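PDB 2DQ0: serine--tRNA ligase from Pyrococcus horikoshii, which catalyses the ATP-dependent attachment of serine to tRNA(Ser), and probably also charges tRNA(Sec) with serine. Local coordinates for residues 295-300 / 413-418; 167-172 / 426-431; 326-331 / 356-361; 161-166 / 172-177. All blocks are in the same frame, centred on the assembly; numbering follows the deposited sequence.

Contact 1: 295-300 / 413-418; sequences GIFRVH and AIVAIL. With SSA (5'-O-(N-(L-seryl)-sulfamoyl)adenosine), chain G; SO4 (sulfate ion), chain C; SO4 (sulfate ion), chain D.
The motif 2 loop of this class II synthetase, which borders the adenine pocket, leans on the motif 3 helix through Ile296 and Phe297, packed against Ile414 and Val415. Ile296 does most of the touching from the loop. Its CG1 lies between the backbone N and carbonyl carbon (chi1 62°) and slides antiparallel past Val415, with CG1 3.8 Å from Val415 CG1. One bond further on, Ile296 CD1 crosses Ile414 at nearly a right angle and stops 3.7 Å from its CG2. Phe297 offers its ring edge instead: CD1 is 4.2 Å from Val415 CG2, which sits near the ring plane. Arg412, at the start of the helix, joins in twice, by a cation-pi contact with that ring and a hydrogen bond to Phe297 O.

Held this way, the loop turns its backbone to the seryl-adenylate analogue. Val299 N donates to adenine N1 over 3.0 Å, while the adenine amino group N6 returns a bond to Val299 O, so Val299 meets the Watson-Crick edge of the base through its main chain. Arg298 bends at chi3 (-80°) and carries its guanidinium away from the helix to a sulfate, probably from the crystallisation liquor. Replacing Arg298 by an alanine would probably take one guanidinium grip from that sulfate and lose the weak, long ion pair to Glu285. His300 meets a second sulfate edge-on, NE2 donating in an N-H...O2 bond of 2.9 Å.

Contact 2: 167-172 / 426-431; sequences EILGGA and GTVRIP
Leu169, in the turn at the C-terminal side of helix 162-168, reaches toward Gly426 and Val428. CB serves as the spacer that carries the side chain off the backbone, and CG forks it between two partners. The CD1 branch ends 3.4 Å from the carbonyl oxygen of Gly426, an apolar methyl laid against a polar backbone atom. The CD2 branch goes to Val428, meeting CG2 at 3.9 Å and CB at nearly the same range, with the two side chains crossing at about a right angle. On Val428 the first torsion (chi1 163°) sets CG1 anti to the backbone N and leaves CG2, the other methyl, as the one that faces the leucine. Leu418, from helix 410-420, closes over this pair.

The turn behind Leu169 is a Schellman motif. Gly170 takes a positive phi of 63°, its N bonding back to Glu167 O over 3.0 Å, and Gly171 N probably completes the motif with a bond to Leu166 O. The chain thus leaves the helix in a tight reversal just after the residue that does the packing.

Ile168, one position earlier, lies over the start of the other segment, its CD1 3.4 Å from Gly426 CA and 3.6 Å from Gly426 O. A CB on Gly426 would probably collide with that methyl, and the backbone angles there would also jam it against the preceding carbonyl. Beyond Gly426, Val428 opens a short strand that pairs antiparallel with 442-443 through a backbone bond to Ile443, while Ile168 bonds through its own backbone to Val446.

Contact 3: 326-331 / 356-361; sequences NAEELF and YDIEAW
Ile358 drives its CD1 methyl into the side of helix 316-333, over the step from Ala327 to Glu328. Its CG1 stands anti to the carbonyl carbon (chi1 -63°), and with the next torsion extended the chain projects straight from the strand to the helix. The methyl lies 3.5 Å from Ala327 CB and 3.6 Å from Glu328 N, so it covers one alanine methyl and a piece of helical backbone together. The alanine puts only a methyl between the isoleucine tip and the helix backbone.

Glu328 supplies the other flank. The two side chains cross obliquely, with Glu328 CG 4.0 Å from Ile358 CD1, and only the aliphatic part of the glutamate takes part. The rest of its extended chain carries the carboxylate past the methyl to Arg127, with which OE2 forms a salt bridge, while OE1 is hydrogen-bonded to Tyr338 OH. Both oxygens of this buried acid are thus satisfied, by Arg127 of strand 124-129 and Tyr338 of the adjoining strand 338-342, and the arginine probably keeps it ionised.

Phe331, a turn later, also faces the strand and packs on Val371 and Val372 of strand 367-376. Strand 354-362 runs antiparallel to its neighbours 338-342 and 367-376, and a helix laid across such a sheet by apolar side chains is the build of the class II synthetase catalytic core.

Contact 4: 161-166 / 172-177; sequences LHVDLL and ADFARA. With SO4 (sulfate ion), chain F.
Phe174 packs its ring against Val163 and Leu166 while its own backbone N grips a sulfate. The bond from Phe174 N to O4 of the ion is modelled implausibly short and is doubtful in detail, and Ala175 N adds a weak bond to O3. The ring itself meets helix 162-168. Leu166 CD1 comes in at the edge, 3.9 Å from Phe174 CZ, with the side chains nearly at right angles; Val163 CG1 approaches Phe174 CE1 obliquely at 4.1 Å. At the base of its side chain, Leu166 CB touches Ala172 CB, also at 4.1 Å.

Asp173 fastens the turn into the next helix. With CG anti to the backbone N (chi1 -177°), OD1 receives the capping bond from Arg176 N (2.9 Å), which arrives from above the carboxylate plane, and OD2 takes a salt bridge from Arg176 NH2 on its syn side. With an asparagine in place of Asp173, the arginine would probably lose its charged mate within the turn. Arg176 also pairs through NE with Glu264 of the second subunit.

The sulfate, probably from the crystallisation liquor, sits by the backbone N-H groups of Phe174 and Ala175, near the beginning of helix 175-180, consistent with N-H groups there drawing an anion.

In the fold
The pairs across contacts 1, 2 and 3 are buried and apolar, with polar groups reaching outward, whereas contact 4 is more exposed and has an ion pair inside one segment and another to the second subunit. Helix 410-420 ties them together: its Leu418 packs on Leu169 and Val428 of contact 2 and on Leu165 and Leu166 of contact 4, and Ala416 touches Ala360 of contact 3. Contacts 2 and 4 share Ala172 and both use helix 162-168, their segments alternating along the chain. Ile296 N of contact 1 probably donates to His162 NE2 of contact 4, and contact 1 alone reaches the bound adenylate analogue. Contacts 2 and 3 do not touch, about 7 Å separating their nearest atoms.

Contact 1: 295-300 / 413-418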
# COMPACT_ATOMS: atom_id res chain seq x y z
N GLY A 295 -13.68 -6.95 13.61
CA GLY A 295 -13.93 -6.26 12.36
C GLY A 295 -12.81 -5.40 11.81
O GLY A 295 -11.83 -5.90 11.28
N ILE A 296 -12.94 -4.08 11.93
CA ILE A 296 -11.93 -3.17 11.41
C ILE A 296 -11.28 -2.31 12.47
O ILE A 296 -10.78 -1.21 12.19
CB ILE A 296 -12.53 -2.26 10.33
CG1 ILE A 296 -13.64 -1.38 10.92
CG2 ILE A 296 -13.03 -3.09 9.18
CD1 ILE A 296 -14.32 -0.44 9.89
N PHE A 297 -11.28 -2.81 13.69
CA PHE A 297 -10.67 -2.08 14.79
C PHE A 297 -9.14 -2.23 14.78
O PHE A 297 -8.41 -1.27 15.01
CB PHE A 297 -11.20 -2.60 16.11
CG PHE A 297 -10.70 -1.84 17.28
CD1 PHE A 297 -11.21 -0.56 17.57
CD2 PHE A 297 -9.66 -2.35 18.07
CE1 PHE A 297 -10.69 0.20 18.62
CE2 PHE A 297 -9.13 -1.58 19.14
CZ PHE A 297 -9.65 -0.30 19.41
N ARG A 298 -8.68 -3.45 14.54
CA ARG A 298 -7.26 -3.72 14.52
C ARG A 298 -6.98 -4.65 13.34
O ARG A 298 -7.11 -5.88 13.43
CB ARG A 298 -6.82 -4.36 15.85
CG ARG A 298 -5.38 -4.83 15.86
CD ARG A 298 -5.03 -5.53 17.15
NE ARG A 298 -4.74 -4.57 18.20
CZ ARG A 298 -5.49 -4.39 19.28
NH1 ARG A 298 -6.60 -5.11 19.45
NH2 ARG A 298 -5.13 -3.50 20.19
N VAL A 299 -6.59 -4.05 12.23
CA VAL A 299 -6.35 -4.80 11.03
C VAL A 299 -4.97 -4.52 10.43
O VAL A 299 -4.19 -3.71 10.93
CB VAL A 299 -7.41 -4.43 10.01
CG1 VAL A 299 -8.74 -5.00 10.44
CG2 VAL A 299 -7.51 -2.89 9.93
N HIS A 300 -4.69 -5.21 9.34
CA HIS A 300 -3.42 -5.05 8.67
C HIS A 300 -3.30 -3.78 7.81
O HIS A 300 -2.17 -3.29 7.60
CB HIS A 300 -3.13 -6.30 7.85
CG HIS A 300 -2.83 -7.48 8.69
ND1 HIS A 300 -1.84 -7.46 9.66
CD2 HIS A 300 -3.40 -8.71 8.75
CE1 HIS A 300 -1.82 -8.63 10.27
NE2 HIS A 300 -2.75 -9.40 9.74
N ALA A 413 -12.45 5.46 13.32
CA ALA A 413 -13.40 6.56 13.33
C ALA A 413 -14.74 5.94 12.89
O ALA A 413 -15.83 6.25 13.41
CB ALA A 413 -12.97 7.63 12.35
N ILE A 414 -14.65 5.03 11.93
CA ILE A 414 -15.83 4.37 11.43
C ILE A 414 -16.46 3.54 12.54
O ILE A 414 -17.68 3.53 12.67
CB ILE A 414 -15.48 3.49 10.18
CG1 ILE A 414 -15.27 4.40 8.96
CG2 ILE A 414 -16.59 2.47 9.89
CD1 ILE A 414 -14.90 3.64 7.70
N VAL A 415 -15.65 2.85 13.35
CA VAL A 415 -16.24 2.06 14.43
C VAL A 415 -16.90 3.03 15.40
O VAL A 415 -18.07 2.85 15.77
CB VAL A 415 -15.21 1.14 15.21
CG1 VAL A 415 -14.49 0.23 14.26
CG2 VAL A 415 -14.22 1.96 15.96
N ALA A 416 -16.18 4.09 15.78
CA ALA A 416 -16.76 5.04 16.72
C ALA A 416 -18.09 5.60 16.21
O ALA A 416 -19.04 5.73 16.98
CB ALA A 416 -15.78 6.17 17.03
N ILE A 417 -18.17 5.90 14.91
CA ILE A 417 -19.40 6.45 14.36
C ILE A 417 -20.52 5.43 14.34
O ILE A 417 -21.65 5.77 14.67
CB ILE A 417 -19.17 7.04 12.93
CG1 ILE A 417 -18.31 8.30 13.05
CG2 ILE A 417 -20.51 7.34 12.24
CD1 ILE A 417 -17.97 8.94 11.73
N LEU A 418 -20.20 4.19 13.99
CA LEU A 418 -21.24 3.15 13.94
C LEU A 418 -21.77 2.85 15.35
O LEU A 418 -22.98 2.75 15.56
CB LEU A 418 -20.70 1.85 13.32
CG LEU A 418 -20.32 1.83 11.84
CD1 LEU A 418 -19.80 0.47 11.42
CD2 LEU A 418 -21.56 2.18 11.04
N10 SSA G . 1.95 8.39 13.69
CA SSA G . 1.24 8.18 14.96
CB SSA G . 0.15 9.20 15.14
OG SSA G . -0.96 8.97 14.27
C9 SSA G . 0.60 6.80 15.07
O9 SSA G . 0.58 6.03 14.12
N8 SSA G . 0.08 6.48 16.26
S1 SSA G . -0.66 5.06 16.46
O1S SSA G . 0.36 4.05 16.22
O2S SSA G . -1.32 5.14 17.76
O5' SSA G . -1.71 5.02 15.30
C5' SSA G . -2.68 6.06 15.21
C4' SSA G . -4.07 5.51 15.17
O4' SSA G . -4.26 4.67 14.02
C3' SSA G . -4.53 4.65 16.33
O3' SSA G . -4.86 5.47 17.44
C2' SSA G . -5.79 4.06 15.71
O2' SSA G . -6.86 4.96 15.59
C1' SSA G . -5.26 3.70 14.31
N9 SSA G . -4.61 2.40 14.23
C8 SSA G . -3.35 2.01 14.66
N7 SSA G . -3.08 0.75 14.43
C5 SSA G . -4.23 0.27 13.82
C6 SSA G . -4.60 -1.01 13.33
N6 SSA G . -3.80 -2.07 13.40
N1 SSA G . -5.83 -1.16 12.75
C2 SSA G . -6.64 -0.07 12.67
N3 SSA G . -6.40 1.19 13.11
C4 SSA G . -5.18 1.28 13.68
S SO4 C . -2.89 -12.49 11.62
O1 SO4 C . -2.40 -13.05 10.34
O2 SO4 C . -3.93 -11.50 11.34
O3 SO4 C . -3.45 -13.57 12.45
O4 SO4 C . -1.76 -11.86 12.34
S SO4 D . -9.05 -6.07 21.61
O1 SO4 D . -8.88 -6.08 20.14
O2 SO4 D . -10.48 -5.84 21.91
O3 SO4 D . -8.62 -7.36 22.20
O4 SO4 D . -8.22 -4.99 22.17

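Contact 2: 167-172 / 426-431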
# COMPACT_ATOMS: atom_id res chain seq x y z
N GLU A 167 -22.41 -5.62 9.22
CA GLU A 167 -23.16 -6.72 8.63
C GLU A 167 -24.59 -6.33 8.30
O GLU A 167 -25.03 -6.48 7.17
CB GLU A 167 -23.18 -7.91 9.60
CG GLU A 167 -22.93 -9.28 8.98
CD GLU A 167 -23.95 -9.68 7.92
OE1 GLU A 167 -23.90 -9.14 6.79
OE2 GLU A 167 -24.80 -10.53 8.22
N ILE A 168 -25.32 -5.81 9.29
CA ILE A 168 -26.70 -5.43 9.06
C ILE A 168 -26.78 -4.26 8.06
O ILE A 168 -27.77 -4.10 7.35
CB ILE A 168 -27.42 -5.07 10.41
CG1 ILE A 168 -27.11 -3.64 10.83
CG2 ILE A 168 -26.96 -6.00 11.52
CD1 ILE A 168 -28.29 -2.73 10.65
N LEU A 169 -25.71 -3.48 7.98
CA LEU A 169 -25.65 -2.35 7.07
C LEU A 169 -25.13 -2.72 5.68
O LEU A 169 -25.12 -1.89 4.78
CB LEU A 169 -24.77 -1.26 7.68
CG LEU A 169 -25.42 0.03 8.16
CD1 LEU A 169 -26.72 -0.29 8.86
CD2 LEU A 169 -24.46 0.79 9.09
N GLY A 170 -24.69 -3.97 5.51
CA GLY A 170 -24.15 -4.42 4.24
C GLY A 170 -22.88 -3.68 3.85
O GLY A 170 -22.62 -3.47 2.66
N GLY A 171 -22.07 -3.31 4.86
CA GLY A 171 -20.87 -2.53 4.59
C GLY A 171 -19.51 -3.19 4.58
O GLY A 171 -18.50 -2.51 4.45
N ALA A 172 -19.47 -4.50 4.70
CA ALA A 172 -18.19 -5.19 4.69
C ALA A 172 -18.35 -6.67 4.36
O ALA A 172 -19.44 -7.23 4.44
CB ALA A 172 -17.52 -5.05 6.04
N GLY A 426 -30.53 -0.66 13.96
CA GLY A 426 -29.27 -0.82 13.23
C GLY A 426 -28.93 0.39 12.37
O GLY A 426 -27.79 0.58 11.94
N THR A 427 -29.94 1.20 12.09
CA THR A 427 -29.74 2.40 11.32
C THR A 427 -28.68 3.22 12.01
O THR A 427 -28.69 3.38 13.23
CB THR A 427 -30.99 3.24 11.27
OG1 THR A 427 -32.05 2.46 10.70
CG2 THR A 427 -30.75 4.50 10.45
N VAL A 428 -27.76 3.75 11.22
CA VAL A 428 -26.69 4.56 11.76
C VAL A 428 -26.78 5.95 11.18
O VAL A 428 -26.72 6.12 9.98
CB VAL A 428 -25.34 3.92 11.44
CG1 VAL A 428 -24.22 4.93 11.63
CG2 VAL A 428 -25.14 2.73 12.35
N ARG A 429 -26.93 6.93 12.06
CA ARG A 429 -27.03 8.31 11.61
C ARG A 429 -25.62 8.85 11.45
O ARG A 429 -24.75 8.56 12.26
CB ARG A 429 -27.83 9.15 12.63
CG ARG A 429 -29.29 8.72 12.70
CD ARG A 429 -30.10 9.55 13.67
NE ARG A 429 -30.78 10.67 13.01
CZ ARG A 429 -31.54 11.56 13.63
NH1 ARG A 429 -32.12 12.54 12.95
NH2 ARG A 429 -31.71 11.48 14.95
N ILE A 430 -25.39 9.61 10.38
CA ILE A 430 -24.05 10.14 10.20
C ILE A 430 -24.04 11.61 10.59
O ILE A 430 -24.94 12.36 10.24
CB ILE A 430 -23.50 9.86 8.73
CG1 ILE A 430 -23.40 11.13 7.93
CG2 ILE A 430 -24.33 8.82 8.02
CD1 ILE A 430 -22.08 11.77 8.12
N PRO A 431 -23.04 12.03 11.37
CA PRO A 431 -22.86 13.41 11.85
C PRO A 431 -23.06 14.45 10.76
O PRO A 431 -22.47 14.33 9.68
CB PRO A 431 -21.42 13.42 12.37
CG PRO A 431 -21.18 11.99 12.76
CD PRO A 431 -21.86 11.20 11.69

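Contact 3: 326-331 / 356-361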
# COMPACT_ATOMS: atom_id res chain seq x y z
N ASN A 326 -6.35 19.68 17.90
CA ASN A 326 -6.80 19.62 16.51
C ASN A 326 -7.56 18.33 16.30
O ASN A 326 -8.59 18.34 15.64
CB ASN A 326 -5.61 19.70 15.54
CG ASN A 326 -5.05 21.11 15.41
OD1 ASN A 326 -4.01 21.31 14.80
ND2 ASN A 326 -5.74 22.08 15.98
N ALA A 327 -7.07 17.23 16.88
CA ALA A 327 -7.77 15.94 16.76
C ALA A 327 -9.05 15.97 17.58
O ALA A 327 -10.08 15.47 17.13
CB ALA A 327 -6.90 14.81 17.22
N GLU A 328 -9.00 16.56 18.77
CA GLU A 328 -10.20 16.66 19.62
C GLU A 328 -11.34 17.37 18.90
O GLU A 328 -12.50 16.97 19.04
CB GLU A 328 -9.91 17.43 20.92
CG GLU A 328 -9.05 16.68 21.90
CD GLU A 328 -8.86 17.41 23.20
OE1 GLU A 328 -9.87 17.63 23.91
OE2 GLU A 328 -7.71 17.75 23.53
N GLU A 329 -11.02 18.42 18.13
CA GLU A 329 -12.05 19.17 17.42
C GLU A 329 -12.77 18.31 16.42
O GLU A 329 -14.00 18.41 16.29
CB GLU A 329 -11.45 20.37 16.70
CG GLU A 329 -11.25 21.59 17.57
CD GLU A 329 -10.59 22.73 16.80
OE1 GLU A 329 -11.04 23.01 15.67
OE2 GLU A 329 -9.63 23.36 17.32
N LEU A 330 -12.02 17.48 15.70
CA LEU A 330 -12.63 16.63 14.70
C LEU A 330 -13.65 15.70 15.30
O LEU A 330 -14.78 15.59 14.81
CB LEU A 330 -11.57 15.81 13.96
CG LEU A 330 -10.61 16.67 13.14
CD1 LEU A 330 -9.52 15.78 12.57
CD2 LEU A 330 -11.39 17.40 12.05
N PHE A 331 -13.28 15.03 16.39
CA PHE A 331 -14.21 14.11 17.01
C PHE A 331 -15.39 14.80 17.65
O PHE A 331 -16.48 14.22 17.75
CB PHE A 331 -13.47 13.18 17.96
CG PHE A 331 -12.67 12.13 17.24
CD1 PHE A 331 -13.24 10.87 16.96
CD2 PHE A 331 -11.39 12.43 16.73
CE1 PHE A 331 -12.55 9.92 16.20
CE2 PHE A 331 -10.68 11.51 15.96
CZ PHE A 331 -11.26 10.23 15.69
N TYR A 356 -0.38 11.96 24.24
CA TYR A 356 -1.79 12.07 24.59
C TYR A 356 -2.57 11.18 23.63
O TYR A 356 -2.28 11.15 22.44
CB TYR A 356 -2.31 13.50 24.44
CG TYR A 356 -1.79 14.49 25.43
CD1 TYR A 356 -1.33 15.74 25.01
CD2 TYR A 356 -1.81 14.22 26.80
CE1 TYR A 356 -0.92 16.70 25.93
CE2 TYR A 356 -1.39 15.18 27.73
CZ TYR A 356 -0.95 16.42 27.28
OH TYR A 356 -0.56 17.40 28.17
N ASP A 357 -3.56 10.47 24.14
CA ASP A 357 -4.41 9.62 23.31
C ASP A 357 -5.86 10.06 23.43
O ASP A 357 -6.31 10.53 24.48
CB ASP A 357 -4.34 8.15 23.77
CG ASP A 357 -3.12 7.41 23.24
OD1 ASP A 357 -2.15 8.06 22.78
OD2 ASP A 357 -3.12 6.16 23.32
N ILE A 358 -6.60 9.91 22.35
CA ILE A 358 -8.01 10.20 22.43
C ILE A 358 -8.69 8.83 22.40
O ILE A 358 -8.58 8.11 21.40
CB ILE A 358 -8.51 11.00 21.23
CG1 ILE A 358 -7.82 12.36 21.20
CG2 ILE A 358 -10.03 11.13 21.32
CD1 ILE A 358 -8.27 13.27 20.06
N GLU A 359 -9.34 8.46 23.49
CA GLU A 359 -10.04 7.18 23.57
C GLU A 359 -11.51 7.48 23.51
O GLU A 359 -12.04 8.13 24.41
CB GLU A 359 -9.72 6.44 24.86
CG GLU A 359 -8.26 5.96 24.96
CD GLU A 359 -7.89 5.51 26.37
OE1 GLU A 359 -6.78 4.97 26.57
OE2 GLU A 359 -8.71 5.69 27.29
N ALA A 360 -12.15 7.05 22.43
CA ALA A 360 -13.59 7.28 22.24
C ALA A 360 -14.39 6.28 22.99
O ALA A 360 -13.98 5.13 23.15
CB ALA A 360 -13.98 7.20 20.78
N TRP A 361 -15.54 6.73 23.46
CA TRP A 361 -16.46 5.87 24.16
C TRP A 361 -17.09 5.00 23.06
O TRP A 361 -17.53 5.50 22.03
CB TRP A 361 -17.55 6.71 24.86
CG TRP A 361 -18.57 5.82 25.47
CD1 TRP A 361 -19.88 5.68 25.10
CD2 TRP A 361 -18.33 4.83 26.48
NE1 TRP A 361 -20.47 4.66 25.81
CE2 TRP A 361 -19.54 4.12 26.66
CE3 TRP A 361 -17.21 4.48 27.24
CZ2 TRP A 361 -19.66 3.06 27.59
CZ3 TRP A 361 -17.32 3.44 28.16
CH2 TRP A 361 -18.54 2.74 28.32

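Contact 4: 161-166 / 172-177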
# COMPACT_ATOMS: atom_id res chain seq x y z
N LEU A 161 -22.20 -4.14 18.48
CA LEU A 161 -20.78 -3.99 18.20
C LEU A 161 -20.64 -3.54 16.76
O LEU A 161 -21.48 -3.89 15.90
CB LEU A 161 -20.08 -5.31 18.38
CG LEU A 161 -19.87 -5.61 19.86
CD1 LEU A 161 -19.36 -7.05 19.97
CD2 LEU A 161 -18.91 -4.57 20.48
N HIS A 162 -19.59 -2.78 16.48
CA HIS A 162 -19.42 -2.27 15.12
C HIS A 162 -19.41 -3.36 14.05
O HIS A 162 -19.97 -3.18 12.95
CB HIS A 162 -18.16 -1.39 15.02
CG HIS A 162 -16.94 -2.13 14.61
ND1 HIS A 162 -16.14 -2.80 15.51
CD2 HIS A 162 -16.36 -2.30 13.39
CE1 HIS A 162 -15.12 -3.34 14.86
NE2 HIS A 162 -15.23 -3.05 13.58
N VAL A 163 -18.81 -4.51 14.38
CA VAL A 163 -18.74 -5.61 13.44
C VAL A 163 -20.15 -6.02 13.04
O VAL A 163 -20.46 -6.16 11.86
CB VAL A 163 -18.04 -6.82 14.06
CG1 VAL A 163 -17.61 -7.77 12.97
CG2 VAL A 163 -16.85 -6.37 14.91
N ASP A 164 -21.02 -6.19 14.02
CA ASP A 164 -22.38 -6.58 13.69
C ASP A 164 -23.10 -5.52 12.88
O ASP A 164 -23.88 -5.85 11.99
CB ASP A 164 -23.13 -6.94 14.98
CG ASP A 164 -22.56 -8.20 15.62
OD1 ASP A 164 -22.57 -9.26 14.93
OD2 ASP A 164 -22.09 -8.14 16.78
N LEU A 165 -22.82 -4.25 13.17
CA LEU A 165 -23.45 -3.17 12.43
C LEU A 165 -22.97 -3.20 10.96
O LEU A 165 -23.76 -2.97 10.04
CB LEU A 165 -23.14 -1.83 13.11
CG LEU A 165 -24.00 -1.56 14.36
CD1 LEU A 165 -23.39 -0.44 15.20
CD2 LEU A 165 -25.45 -1.19 13.96
N LEU A 166 -21.70 -3.50 10.71
CA LEU A 166 -21.26 -3.52 9.32
C LEU A 166 -22.06 -4.53 8.54
O LEU A 166 -22.35 -4.32 7.35
CB LEU A 166 -19.77 -3.85 9.21
CG LEU A 166 -18.81 -2.74 9.61
CD1 LEU A 166 -17.44 -3.34 9.88
CD2 LEU A 166 -18.72 -1.69 8.50
N ALA A 172 -19.47 -4.50 4.70
CA ALA A 172 -18.19 -5.19 4.69
C ALA A 172 -18.35 -6.67 4.36
O ALA A 172 -19.44 -7.23 4.44
CB ALA A 172 -17.52 -5.05 6.04
N ASP A 173 -17.26 -7.28 3.94
CA ASP A 173 -17.27 -8.70 3.67
C ASP A 173 -15.92 -9.14 4.22
O ASP A 173 -14.86 -8.81 3.68
CB ASP A 173 -17.41 -9.00 2.17
CG ASP A 173 -17.51 -10.51 1.87
OD1 ASP A 173 -17.02 -11.36 2.65
OD2 ASP A 173 -18.07 -10.84 0.80
N PHE A 174 -15.97 -9.85 5.33
CA PHE A 174 -14.80 -10.34 5.99
C PHE A 174 -14.38 -11.70 5.48
O PHE A 174 -13.21 -11.96 5.17
CB PHE A 174 -15.04 -10.39 7.50
CG PHE A 174 -15.09 -9.03 8.14
CD1 PHE A 174 -16.30 -8.47 8.53
CD2 PHE A 174 -13.91 -8.30 8.35
CE1 PHE A 174 -16.33 -7.20 9.10
CE2 PHE A 174 -13.95 -7.03 8.92
CZ PHE A 174 -15.16 -6.48 9.30
N ALA A 175 -15.35 -12.58 5.36
CA ALA A 175 -15.05 -13.93 4.93
C ALA A 175 -14.32 -13.98 3.61
O ALA A 175 -13.37 -14.74 3.46
CB ALA A 175 -16.35 -14.78 4.88
N ARG A 176 -14.73 -13.17 2.64
CA ARG A 176 -14.03 -13.25 1.37
C ARG A 176 -12.63 -12.61 1.46
O ARG A 176 -11.74 -12.91 0.69
CB ARG A 176 -14.90 -12.64 0.27
CG ARG A 176 -16.21 -13.39 0.06
CD ARG A 176 -16.85 -12.98 -1.25
NE ARG A 176 -17.99 -13.80 -1.60
CZ ARG A 176 -19.21 -13.67 -1.07
NH1 ARG A 176 -20.19 -14.47 -1.45
NH2 ARG A 176 -19.46 -12.71 -0.19
N ALA A 177 -12.44 -11.73 2.43
CA ALA A 177 -11.14 -11.13 2.59
C ALA A 177 -10.16 -12.16 3.17
O ALA A 177 -9.00 -12.21 2.78
CB ALA A 177 -11.24 -9.93 3.49
S SO4 F . -18.69 -11.72 6.74
O1 SO4 F . -17.82 -12.21 7.82
O2 SO4 F . -20.09 -11.62 7.24
O3 SO4 F . -18.64 -12.64 5.59
O4 SO4 F . -18.25 -10.39 6.31